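Periplasmic solute binding protein (Pectobacterium atrosepticum, PDB 4RY1) probably binds a sugar in the periplasm and delivers it to an ABC-type importer, as solute-binding proteins of this family do. Local coordinates at residues A[47-52]-A[70-75]; A[142-147]-A[156-161]; A[200-205]-A[397-402]; A[319-324]-A[343-348]. One frame throughout, in Å; residues are numbered along the deposited sequence.

Interaction 1: residues A[47-52]-A[70-75]; sequences SRLSTQ and PQFSRN
F72 and Q71 on the short helix 69-74 reach across to L49 and S50 on helix 45-55. The F72 side chain leaves its CB with CG anti to the carbonyl carbon (chi1 -68°), which sends the ring toward the other helix. Its two flanks then meet different residues. On one flank CE1 comes 4.0 Å from S50 CA, and at the tip CZ lies 4.1 Å from S50 CB, with S50 CA at the ring edge. On the other flank CE2 touches L49 CD2 at 4.2 Å, and this methyl approaches obliquely. The Q71 amide lies over one ring face: Q71 CD is 3.9 Å above the plane of the F72 ring, shifted toward the rim. The chain, extended beyond CG, puts Q71 NE2 3.0 Å from S50 OG, so a polar pair borders the apolar contact at its more exposed margin. The two axes stay 12.0 Å apart at an angle of 29°, and F72 spans much of that gap. Helix 69-74 ends in a wider pi-type turn, in which N75 N donates to P70 O at 2.9 Å. Helix 45-55 is the connection of a beta-alpha-beta crossover between the parallel strands 33-40 and 61-64. L49 also packs on M62 and I64 of strand 61-64, while L46 and I53 of helix 45-55 add to the cover of F72; helix 69-74 thus lies alongside the crossover helix, just after the strand that this helix leads into.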
loop_
_atom_site.group_PDB
_atom_site.type_symbol
_atom_site.label_atom_id
_atom_site.label_comp_id
_atom_site.label_asym_id
_atom_site.label_seq_id
_atom_site.Cartn_x
_atom_site.Cartn_y
_atom_site.Cartn_z
ATOM N N SER A 47 -3.461 -13.728 -9.448
ATOM C CA SER A 47 -3.847 -14.521 -10.617
ATOM C C SER A 47 -4.270 -15.950 -10.170
ATOM O O SER A 47 -5.295 -16.478 -10.628
ATOM C CB SER A 47 -2.734 -14.482 -11.677
ATOM O OG SER A 47 -1.639 -15.246 -11.274
ATOM N N ARG A 48 -3.569 -16.524 -9.186
ATOM C CA ARG A 48 -3.947 -17.841 -8.653
ATOM C C ARG A 48 -5.311 -17.801 -7.960
ATOM O O ARG A 48 -6.141 -18.699 -8.119
ATOM C CB ARG A 48 -2.879 -18.394 -7.684
ATOM N N LEU A 49 -5.504 -16.780 -7.128
ATOM C CA LEU A 49 -6.744 -16.639 -6.382
ATOM C C LEU A 49 -7.925 -16.457 -7.319
ATOM O O LEU A 49 -8.980 -17.042 -7.120
ATOM C CB LEU A 49 -6.642 -15.467 -5.405
ATOM C CG LEU A 49 -7.923 -15.233 -4.598
ATOM C CD1 LEU A 49 -8.261 -16.449 -3.751
ATOM C CD2 LEU A 49 -7.810 -13.967 -3.745
ATOM N N SER A 50 -7.736 -15.624 -8.333
ATOM C CA SER A 50 -8.809 -15.356 -9.309
ATOM C C SER A 50 -9.240 -16.652 -10.013
ATOM O O SER A 50 -10.420 -16.932 -10.180
ATOM C CB SER A 50 -8.375 -14.300 -10.311
ATOM O OG SER A 50 -9.453 -13.905 -11.134
ATOM N N THR A 51 -8.253 -17.447 -10.380
ATOM C CA THR A 51 -8.512 -18.741 -11.008
ATOM C C THR A 51 -9.238 -19.696 -10.037
ATOM O O THR A 51 -10.208 -20.361 -10.393
ATOM C CB THR A 51 -7.227 -19.352 -11.560
ATOM O OG1 THR A 51 -6.706 -18.480 -12.570
ATOM C CG2 THR A 51 -7.497 -20.756 -12.145
ATOM N N GLN A 52 -8.790 -19.740 -8.783
ATOM C CA GLN A 52 -9.480 -20.550 -7.781
ATOM C C GLN A 52 -10.941 -20.150 -7.628
ATOM O O GLN A 52 -11.834 -20.998 -7.588
ATOM C CB GLN A 52 -8.810 -20.378 -6.407
ATOM C CG GLN A 52 -7.485 -21.118 -6.242
ATOM C CD GLN A 52 -6.837 -20.841 -4.896
ATOM O OE1 GLN A 52 -6.955 -19.734 -4.369
ATOM N NE2 GLN A 52 -6.147 -21.828 -4.354
ATOM N N PRO A 70 -13.304 -4.316 -6.077
ATOM C CA PRO A 70 -14.118 -4.135 -7.313
ATOM C C PRO A 70 -14.216 -5.391 -8.188
ATOM O O PRO A 70 -15.310 -5.780 -8.602
ATOM C CB PRO A 70 -13.431 -2.963 -8.011
ATOM C CG PRO A 70 -12.881 -2.184 -6.854
ATOM C CD PRO A 70 -12.333 -3.222 -5.911
ATOM N N GLN A 71 -13.098 -6.056 -8.399
ATOM C CA GLN A 71 -13.061 -7.281 -9.207
ATOM C C GLN A 71 -13.925 -8.378 -8.603
ATOM O O GLN A 71 -14.727 -9.011 -9.288
ATOM C CB GLN A 71 -11.623 -7.792 -9.362
ATOM C CG GLN A 71 -11.561 -9.166 -10.015
ATOM C CD GLN A 71 -10.150 -9.687 -10.282
ATOM O OE1 GLN A 71 -9.134 -8.979 -10.087
ATOM N NE2 GLN A 71 -10.082 -10.949 -10.736
ATOM N N PHE A 72 -13.719 -8.645 -7.321
ATOM C CA PHE A 72 -14.342 -9.809 -6.688
ATOM C C PHE A 72 -15.738 -9.584 -6.119
ATOM O O PHE A 72 -16.506 -10.552 -5.943
ATOM C CB PHE A 72 -13.412 -10.365 -5.602
ATOM C CG PHE A 72 -12.140 -10.976 -6.143
ATOM C CD1 PHE A 72 -12.187 -11.931 -7.146
ATOM C CD2 PHE A 72 -10.897 -10.583 -5.658
ATOM C CE1 PHE A 72 -11.025 -12.488 -7.649
ATOM C CE2 PHE A 72 -9.732 -11.142 -6.137
ATOM C CZ PHE A 72 -9.799 -12.098 -7.151
ATOM N N SER A 73 -16.039 -8.337 -5.756
ATOM C CA SER A 73 -17.278 -8.020 -5.036
ATOM C C SER A 73 -18.212 -7.038 -5.742
ATOM O O SER A 73 -19.398 -7.291 -5.829
ATOM C CB SER A 73 -16.955 -7.501 -3.629
ATOM O OG SER A 73 -16.202 -8.459 -2.887
ATOM N N ARG A 74 -17.705 -5.906 -6.208
ATOM C CA ARG A 74 -18.579 -4.970 -6.929
ATOM C C ARG A 74 -19.051 -5.578 -8.243
ATOM O O ARG A 74 -20.221 -5.490 -8.605
ATOM C CB ARG A 74 -17.867 -3.662 -7.221
ATOM C CG ARG A 74 -17.410 -2.914 -5.995
ATOM C CD ARG A 74 -17.027 -1.502 -6.364
ATOM N NE ARG A 74 -16.363 -0.817 -5.263
ATOM C CZ ARG A 74 -16.146 0.492 -5.209
ATOM N NH1 ARG A 74 -16.569 1.284 -6.194
ATOM N NH2 ARG A 74 -15.501 1.020 -4.173
ATOM N N ASN A 75 -18.119 -6.248 -8.895
ATOM C CA ASN A 75 -18.310 -6.840 -10.216
ATOM C C ASN A 75 -18.150 -8.353 -10.271
ATOM O O ASN A 75 -17.929 -8.944 -11.329
ATOM C CB ASN A 75 -17.406 -6.108 -11.176
ATOM C CG ASN A 75 -17.664 -4.618 -11.121
ATOM O OD1 ASN A 75 -18.816 -4.181 -11.173
ATOM N ND2 ASN A 75 -16.644 -3.849 -11.001
#

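Interaction 2: residues A[142-147]-A[156-161]; sequences FAAGPV and YYPLGV
P158 takes backbone angles near helical values (phi -54°, psi -35°) between the more extended Y157 and L159, and this local bend turns its pyrrolidine ring toward the helix at A144 and G145. CG makes most of the contact. P158 CG lies 3.9 Å from G145 CA and 3.9 Å from G145 N, so the ring presses on main chain as much as on side chain. Beside it, P158 CD is 4.1 Å from G145 CA. The A144 methyl adds an apolar contact, A144 CB to P158 CG at 4.0 Å. The two CA atoms, G145 CA and P158 CA, are 6.2 Å apart. Just past the contact helix 138-152 is kinked at P146, whose N has no proton for the preceding turn, and G145 N makes a weak bond to F142 O at 3.4 Å. In this two-lobed alpha/beta fold, the contact pins the segment after helix 138-152 back onto that helix. W127 of helix 124-130 touches both A144 and P158. Next along, the Y157 ring stacks on H216 and meets Y223 edge-to-face, while G160 is bonded through its backbone to G245 of strand 245-249.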
loop_
_atom_site.group_PDB
_atom_site.type_symbol
_atom_site.label_atom_id
_atom_site.label_comp_id
_atom_site.label_asym_id
_atom_site.label_seq_id
_atom_site.Cartn_x
_atom_site.Cartn_y
_atom_site.Cartn_z
ATOM N N PHE A 142 11.740 19.729 -4.543
ATOM C CA PHE A 142 12.364 19.971 -5.854
ATOM C C PHE A 142 13.737 20.594 -5.708
ATOM O O PHE A 142 14.658 20.244 -6.442
ATOM C CB PHE A 142 11.471 20.829 -6.758
ATOM C CG PHE A 142 10.213 20.125 -7.187
ATOM C CD1 PHE A 142 10.285 18.967 -7.942
ATOM C CD2 PHE A 142 8.962 20.618 -6.834
ATOM C CE1 PHE A 142 9.135 18.304 -8.330
ATOM C CE2 PHE A 142 7.815 19.958 -7.220
ATOM C CZ PHE A 142 7.899 18.801 -7.971
ATOM N N ALA A 143 13.868 21.501 -4.746
ATOM C CA ALA A 143 15.125 22.206 -4.532
ATOM C C ALA A 143 16.230 21.282 -3.959
ATOM O O ALA A 143 17.410 21.526 -4.160
ATOM C CB ALA A 143 14.904 23.429 -3.648
ATOM N N ALA A 144 15.843 20.209 -3.257
ATOM C CA ALA A 144 16.802 19.213 -2.733
ATOM C C ALA A 144 17.568 18.453 -3.812
ATOM O O ALA A 144 18.736 18.083 -3.609
ATOM C CB ALA A 144 16.105 18.199 -1.846
ATOM N N GLY A 145 16.896 18.189 -4.930
ATOM C CA GLY A 145 17.478 17.392 -6.024
ATOM C C GLY A 145 18.826 17.914 -6.535
ATOM O O GLY A 145 19.822 17.178 -6.560
ATOM N N PRO A 146 18.876 19.188 -6.971
ATOM C CA PRO A 146 20.140 19.731 -7.493
ATOM C C PRO A 146 21.237 19.763 -6.465
ATOM O O PRO A 146 22.422 19.624 -6.799
ATOM C CB PRO A 146 19.764 21.156 -7.880
ATOM C CG PRO A 146 18.325 21.046 -8.254
ATOM C CD PRO A 146 17.753 20.100 -7.245
ATOM N N VAL A 147 20.856 19.959 -5.211
ATOM C CA VAL A 147 21.821 19.967 -4.130
ATOM C C VAL A 147 22.452 18.573 -3.939
ATOM O O VAL A 147 23.678 18.428 -3.813
ATOM C CB VAL A 147 21.229 20.496 -2.823
ATOM C CG1 VAL A 147 22.258 20.394 -1.721
ATOM C CG2 VAL A 147 20.739 21.943 -2.962
ATOM N N TYR A 156 23.243 10.067 -6.461
ATOM C CA TYR A 156 22.460 10.340 -5.252
ATOM C C TYR A 156 21.183 11.107 -5.508
ATOM O O TYR A 156 21.195 12.139 -6.167
ATOM C CB TYR A 156 23.323 11.124 -4.265
ATOM C CG TYR A 156 24.402 10.238 -3.678
ATOM C CD1 TYR A 156 25.621 10.047 -4.326
ATOM C CD2 TYR A 156 24.180 9.553 -2.493
ATOM C CE1 TYR A 156 26.597 9.206 -3.789
ATOM C CE2 TYR A 156 25.131 8.711 -1.956
ATOM C CZ TYR A 156 26.342 8.539 -2.601
ATOM O OH TYR A 156 27.292 7.705 -2.049
ATOM N N TYR A 157 20.089 10.611 -4.922
ATOM C CA TYR A 157 18.761 11.185 -5.138
ATOM C C TYR A 157 17.996 11.264 -3.823
ATOM O O TYR A 157 18.065 10.336 -3.016
ATOM C CB TYR A 157 17.929 10.319 -6.092
ATOM C CG TYR A 157 18.479 10.157 -7.494
ATOM C CD1 TYR A 157 19.470 9.226 -7.763
ATOM C CD2 TYR A 157 18.001 10.922 -8.545
ATOM C CE1 TYR A 157 19.967 9.055 -9.049
ATOM C CE2 TYR A 157 18.490 10.766 -9.843
ATOM C CZ TYR A 157 19.478 9.832 -10.084
ATOM O OH TYR A 157 19.925 9.666 -11.363
ATOM N N PRO A 158 17.219 12.339 -3.642
ATOM C CA PRO A 158 16.316 12.447 -2.486
ATOM C C PRO A 158 15.358 11.275 -2.297
ATOM O O PRO A 158 15.039 10.897 -1.159
ATOM C CB PRO A 158 15.512 13.718 -2.812
ATOM C CG PRO A 158 16.491 14.565 -3.544
ATOM C CD PRO A 158 17.275 13.614 -4.396
ATOM N N LEU A 159 14.908 10.731 -3.419
ATOM C CA LEU A 159 13.769 9.814 -3.457
ATOM C C LEU A 159 13.929 8.781 -4.571
ATOM O O LEU A 159 14.325 9.126 -5.687
ATOM C CB LEU A 159 12.510 10.656 -3.695
ATOM C CG LEU A 159 11.135 10.005 -3.762
ATOM C CD1 LEU A 159 10.847 9.305 -2.453
ATOM C CD2 LEU A 159 10.047 11.022 -4.115
ATOM N N GLY A 160 13.611 7.519 -4.264
ATOM C CA GLY A 160 13.550 6.465 -5.273
ATOM C C GLY A 160 12.123 6.190 -5.703
ATOM O O GLY A 160 11.175 6.894 -5.353
ATOM N N VAL A 161 12.002 5.157 -6.522
ATOM C CA VAL A 161 10.755 4.698 -7.073
ATOM C C VAL A 161 10.668 3.246 -6.638
ATOM O O VAL A 161 11.517 2.434 -6.996
ATOM C CB VAL A 161 10.742 4.829 -8.602
ATOM C CG1 VAL A 161 9.457 4.292 -9.207
ATOM C CG2 VAL A 161 10.921 6.298 -9.005
#

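Interaction 3: residues A[200-205]-A[397-402]; sequences DQVREL and DFLSGA
The apolar contacts run from V202 to F398 and L399, using both valine methyls. Its chi1 of 178° sets CG1 anti to the backbone N and CG2 anti to the carbonyl carbon, so the branches part toward two neighbours on the other helix. V202 CG1 meets F398 CD2 at 4.0 Å, arriving at the ring edge near the ring plane, and the two side chains run at about a right angle. V202 CG2 touches L399 CD1 at 4.2 Å. Here helix 199-214 packs against the C-terminal helix 391-409 of the helix-rich lobe, with V202 CA and L399 CA 7.0 Å apart. V202 also touches A395, one turn earlier than F398 and L399, so the valine rests on consecutive turns of the partner helix. Round the F398 ring, A402 CB lies 4.1 Å above one face, offset toward the rim, and F206 of helix 199-214 meets it edge-to-face. Charged pairs lie beyond the apolar patch. R203 forms a salt bridge to D396 and thereby joins the same two helices, whereas E204 is paired with K182 of helix 169-183.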
loop_
_atom_site.group_PDB
_atom_site.type_symbol
_atom_site.label_atom_id
_atom_site.label_comp_id
_atom_site.label_asym_id
_atom_site.label_seq_id
_atom_site.Cartn_x
_atom_site.Cartn_y
_atom_site.Cartn_z
ATOM N N ASP A 200 -6.223 19.442 -18.892
ATOM C CA ASP A 200 -5.155 20.289 -18.325
ATOM C C ASP A 200 -4.545 19.753 -17.030
ATOM O O ASP A 200 -3.332 19.825 -16.809
ATOM C CB ASP A 200 -5.661 21.719 -18.115
ATOM C CG ASP A 200 -5.659 22.533 -19.401
ATOM O OD1 ASP A 200 -5.307 21.974 -20.470
ATOM O OD2 ASP A 200 -6.026 23.726 -19.343
ATOM N N GLN A 201 -5.385 19.203 -16.177
ATOM C CA GLN A 201 -4.909 18.612 -14.921
ATOM C C GLN A 201 -4.075 17.331 -15.104
ATOM O O GLN A 201 -3.101 17.113 -14.387
ATOM C CB GLN A 201 -6.086 18.382 -13.989
ATOM C CG GLN A 201 -6.594 19.696 -13.429
ATOM C CD GLN A 201 -7.888 19.555 -12.650
ATOM O OE1 GLN A 201 -8.782 18.788 -13.032
ATOM N NE2 GLN A 201 -8.005 20.319 -11.575
ATOM N N VAL A 202 -4.449 16.517 -16.075
ATOM C CA VAL A 202 -3.651 15.331 -16.450
ATOM C C VAL A 202 -2.282 15.793 -16.974
ATOM O O VAL A 202 -1.253 15.220 -16.644
ATOM C CB VAL A 202 -4.364 14.427 -17.457
ATOM C CG1 VAL A 202 -3.478 13.265 -17.838
ATOM C CG2 VAL A 202 -5.670 13.913 -16.848
ATOM N N ARG A 203 -2.258 16.845 -17.783
ATOM C CA ARG A 203 -0.958 17.443 -18.169
ATOM C C ARG A 203 -0.085 17.909 -17.009
ATOM O O ARG A 203 1.132 17.724 -17.011
ATOM C CB ARG A 203 -1.170 18.618 -19.091
ATOM C CG ARG A 203 -1.535 18.160 -20.464
ATOM C CD ARG A 203 -2.038 19.325 -21.292
ATOM N NE ARG A 203 -2.470 18.855 -22.598
ATOM C CZ ARG A 203 -2.733 19.654 -23.626
ATOM N NH1 ARG A 203 -2.623 20.973 -23.504
ATOM N NH2 ARG A 203 -3.115 19.132 -24.783
ATOM N N GLU A 204 -0.728 18.539 -16.042
ATOM C CA GLU A 204 -0.088 19.014 -14.833
ATOM C C GLU A 204 0.484 17.837 -14.037
ATOM O O GLU A 204 1.559 17.947 -13.461
ATOM C CB GLU A 204 -1.087 19.820 -13.996
ATOM C CG GLU A 204 -0.517 20.393 -12.708
ATOM C CD GLU A 204 -1.460 21.350 -12.008
ATOM O OE1 GLU A 204 -2.643 21.425 -12.412
ATOM O OE2 GLU A 204 -1.027 21.972 -11.016
ATOM N N LEU A 205 -0.237 16.713 -14.042
ATOM C CA LEU A 205 0.189 15.493 -13.337
ATOM C C LEU A 205 1.463 14.942 -13.972
ATOM O O LEU A 205 2.444 14.643 -13.272
ATOM C CB LEU A 205 -0.924 14.436 -13.361
ATOM C CG LEU A 205 -0.550 13.062 -12.796
ATOM C CD1 LEU A 205 -0.328 13.116 -11.295
ATOM C CD2 LEU A 205 -1.629 12.062 -13.179
ATOM N N ASP A 397 -3.002 11.100 -24.285
ATOM C CA ASP A 397 -3.151 9.674 -24.616
ATOM C C ASP A 397 -3.396 8.830 -23.367
ATOM O O ASP A 397 -4.162 7.866 -23.398
ATOM C CB ASP A 397 -1.937 9.126 -25.364
ATOM C CG ASP A 397 -1.817 9.680 -26.781
ATOM O OD1 ASP A 397 -2.662 10.508 -27.209
ATOM O OD2 ASP A 397 -0.868 9.272 -27.474
ATOM N N PHE A 398 -2.736 9.200 -22.275
ATOM C CA PHE A 398 -2.998 8.532 -21.000
ATOM C C PHE A 398 -4.475 8.725 -20.626
ATOM O O PHE A 398 -5.163 7.777 -20.271
ATOM C CB PHE A 398 -2.079 9.019 -19.872
ATOM C CG PHE A 398 -2.487 8.508 -18.515
ATOM C CD1 PHE A 398 -2.114 7.229 -18.094
ATOM C CD2 PHE A 398 -3.267 9.282 -17.681
ATOM C CE1 PHE A 398 -2.516 6.743 -16.856
ATOM C CE2 PHE A 398 -3.668 8.804 -16.448
ATOM C CZ PHE A 398 -3.286 7.536 -16.029
ATOM N N LEU A 399 -4.959 9.949 -20.741
ATOM C CA LEU A 399 -6.349 10.241 -20.383
ATOM C C LEU A 399 -7.365 9.395 -21.168
ATOM O O LEU A 399 -8.268 8.824 -20.582
ATOM C CB LEU A 399 -6.626 11.728 -20.563
ATOM C CG LEU A 399 -8.076 12.171 -20.362
ATOM C CD1 LEU A 399 -8.580 11.797 -18.973
ATOM C CD2 LEU A 399 -8.163 13.673 -20.591
ATOM N N SER A 400 -7.226 9.340 -22.487
ATOM C CA SER A 400 -8.151 8.552 -23.318
ATOM C C SER A 400 -8.054 7.048 -23.005
ATOM O O SER A 400 -9.065 6.367 -22.883
ATOM C CB SER A 400 -7.934 8.835 -24.818
ATOM O OG SER A 400 -6.574 8.728 -25.178
ATOM N N GLY A 401 -6.835 6.538 -22.853
ATOM C CA GLY A 401 -6.657 5.104 -22.572
ATOM C C GLY A 401 -7.151 4.732 -21.173
ATOM O O GLY A 401 -7.776 3.676 -20.957
ATOM N N ALA A 402 -6.855 5.609 -20.220
ATOM C CA ALA A 402 -7.309 5.435 -18.833
ATOM C C ALA A 402 -8.835 5.389 -18.795
ATOM O O ALA A 402 -9.432 4.532 -18.137
ATOM C CB ALA A 402 -6.781 6.542 -17.932
#

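Interaction 4: residues A[319-324]-A[343-348]; sequences LGLQNG and PGNLLA
The N345 carboxamide is the flat group of this contact, and L321 CD1 stands off its plane, displaced from CG toward the amide end. That methyl is 3.8 Å from N345 ND2 and 4.1 Å from N345 OD1, an apolar branch laid against the group and not against one atom of it. Both polar atoms of the amide are hydrogen-bonded. N345 OD1 accepts from A348 N at 3.0 Å, nearly straight at 163°, with the donor tilted 16° from the carbonyl plane; N345 is thus the N-cap of helix 346-356. Its ND2 is hydrogen-bonded to the hydroxyl of Y254. With CG anti to the backbone N (chi1 -178°), the N345 side chain points toward the turn that holds L321. At the second point of contact L347 CD2 touches both L321 CB and G324 CA, each at 3.9 Å. Two overlapping turns shape this surface: a type II' turn from L319 to Q322, with G320 at positive phi, and a type I turn from L321 to G324, closed by G324 N to L321 O at 3.0 Å. Y254 of helix 253-257 packs on both L321 and L347. Across these two segments the contact is apolar, L321 and L347 meeting by van der Waals packing; the turn's own carbonyls are bonded to R15 (from Q322 O) and S114 (from N323 O). The N345 amide facing L321 has OD1 in the cap and ND2 bonded to Y254, so an apolar neighbour costs these two atoms no partner.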
loop_
_atom_site.group_PDB
_atom_site.type_symbol
_atom_site.label_atom_id
_atom_site.label_comp_id
_atom_site.label_asym_id
_atom_site.label_seq_id
_atom_site.Cartn_x
_atom_site.Cartn_y
_atom_site.Cartn_z
ATOM N N LEU A 319 1.528 -12.727 15.741
ATOM C CA LEU A 319 1.656 -11.952 14.506
ATOM C C LEU A 319 2.475 -10.681 14.668
ATOM O O LEU A 319 3.065 -10.198 13.717
ATOM C CB LEU A 319 0.285 -11.610 13.930
ATOM C CG LEU A 319 -0.397 -12.801 13.275
ATOM C CD1 LEU A 319 -1.849 -12.532 12.922
ATOM C CD2 LEU A 319 0.349 -13.183 12.005
ATOM N N GLY A 320 2.478 -10.129 15.871
ATOM C CA GLY A 320 3.176 -8.867 16.125
ATOM C C GLY A 320 2.847 -7.841 15.073
ATOM O O GLY A 320 1.670 -7.593 14.766
ATOM N N LEU A 321 3.883 -7.202 14.549
ATOM C CA LEU A 321 3.728 -6.144 13.545
ATOM C C LEU A 321 3.955 -6.640 12.108
ATOM O O LEU A 321 4.106 -5.829 11.198
ATOM C CB LEU A 321 4.686 -4.982 13.836
ATOM C CG LEU A 321 4.350 -4.258 15.145
ATOM C CD1 LEU A 321 5.434 -3.239 15.471
ATOM C CD2 LEU A 321 3.018 -3.525 15.052
ATOM N N GLN A 322 3.893 -7.946 11.894
ATOM C CA GLN A 322 4.183 -8.507 10.576
ATOM C C GLN A 322 3.154 -8.179 9.489
ATOM O O GLN A 322 3.468 -8.324 8.308
ATOM C CB GLN A 322 4.341 -10.017 10.693
ATOM C CG GLN A 322 5.566 -10.430 11.490
ATOM C CD GLN A 322 6.847 -9.957 10.861
ATOM O OE1 GLN A 322 7.022 -10.041 9.666
ATOM N NE2 GLN A 322 7.745 -9.432 11.690
ATOM N N ASN A 323 1.964 -7.742 9.897
ATOM C CA ASN A 323 0.944 -7.264 8.973
ATOM C C ASN A 323 0.645 -5.772 9.174
ATOM O O ASN A 323 -0.411 -5.288 8.779
ATOM C CB ASN A 323 -0.366 -8.032 9.157
ATOM C CG ASN A 323 -0.236 -9.515 8.994
ATOM O OD1 ASN A 323 -0.798 -10.319 9.801
ATOM N ND2 ASN A 323 0.418 -9.908 7.954
ATOM N N GLY A 324 1.559 -5.059 9.820
ATOM C CA GLY A 324 1.361 -3.652 10.111
ATOM C C GLY A 324 0.767 -3.423 11.487
ATOM O O GLY A 324 0.678 -4.326 12.311
ATOM N N PRO A 343 8.775 3.521 20.703
ATOM C CA PRO A 343 9.146 4.729 19.952
ATOM C C PRO A 343 10.389 4.601 19.069
ATOM O O PRO A 343 10.683 5.526 18.311
ATOM C CB PRO A 343 9.347 5.787 21.035
ATOM C CG PRO A 343 8.815 5.213 22.293
ATOM C CD PRO A 343 8.742 3.738 22.152
ATOM N N GLY A 344 11.091 3.466 19.166
ATOM C CA GLY A 344 12.253 3.168 18.314
ATOM C C GLY A 344 11.874 2.469 17.014
ATOM O O GLY A 344 12.718 2.243 16.147
ATOM N N ASN A 345 10.600 2.116 16.893
ATOM C CA ASN A 345 10.128 1.286 15.800
ATOM C C ASN A 345 9.644 2.164 14.654
ATOM O O ASN A 345 8.756 2.992 14.822
ATOM C CB ASN A 345 9.023 0.347 16.294
ATOM C CG ASN A 345 8.545 -0.574 15.199
ATOM O OD1 ASN A 345 7.835 -0.137 14.301
ATOM N ND2 ASN A 345 8.955 -1.832 15.252
ATOM N N LEU A 346 10.247 1.971 13.483
ATOM C CA LEU A 346 9.994 2.862 12.342
ATOM C C LEU A 346 8.530 2.790 11.849
ATOM O O LEU A 346 7.938 3.800 11.469
ATOM C CB LEU A 346 10.969 2.562 11.196
ATOM C CG LEU A 346 10.880 3.431 9.951
ATOM C CD1 LEU A 346 11.010 4.923 10.247
ATOM C CD2 LEU A 346 11.958 2.989 8.980
ATOM N N LEU A 347 7.975 1.577 11.812
ATOM C CA LEU A 347 6.563 1.418 11.461
ATOM C C LEU A 347 5.652 2.185 12.434
ATOM O O LEU A 347 4.787 2.934 12.028
ATOM C CB LEU A 347 6.192 -0.060 11.374
ATOM C CG LEU A 347 4.687 -0.406 11.444
ATOM C CD1 LEU A 347 3.883 0.222 10.311
ATOM C CD2 LEU A 347 4.529 -1.915 11.464
ATOM N N ALA A 348 5.901 2.022 13.736
ATOM C CA ALA A 348 5.090 2.697 14.737
ATOM C C ALA A 348 5.214 4.200 14.557
ATOM O O ALA A 348 4.247 4.940 14.649
ATOM C CB ALA A 348 5.549 2.305 16.125
#

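From the N terminus, interaction 1 closes first, across 17 intervening residues, joining a crossover helix to the short helix beyond strand 61-64. Interaction 2 follows in series across eight residues, folding the chain after helix 138-152 back onto it; its centre lies 39 Å from that of interaction 1, on the opposite side of the chain's centre. Interaction 3 opens at 200-205 and closes only at 397-402, bringing the C-terminal helix to helix 199-214. Interaction 4 falls wholly within this long excursion and ties the turns after helix 313-319 to the start of helix 346-356. No two contacts cross along the chain, and none touches another; interactions 2 and 3 come nearest, with atoms about 8 Å apart.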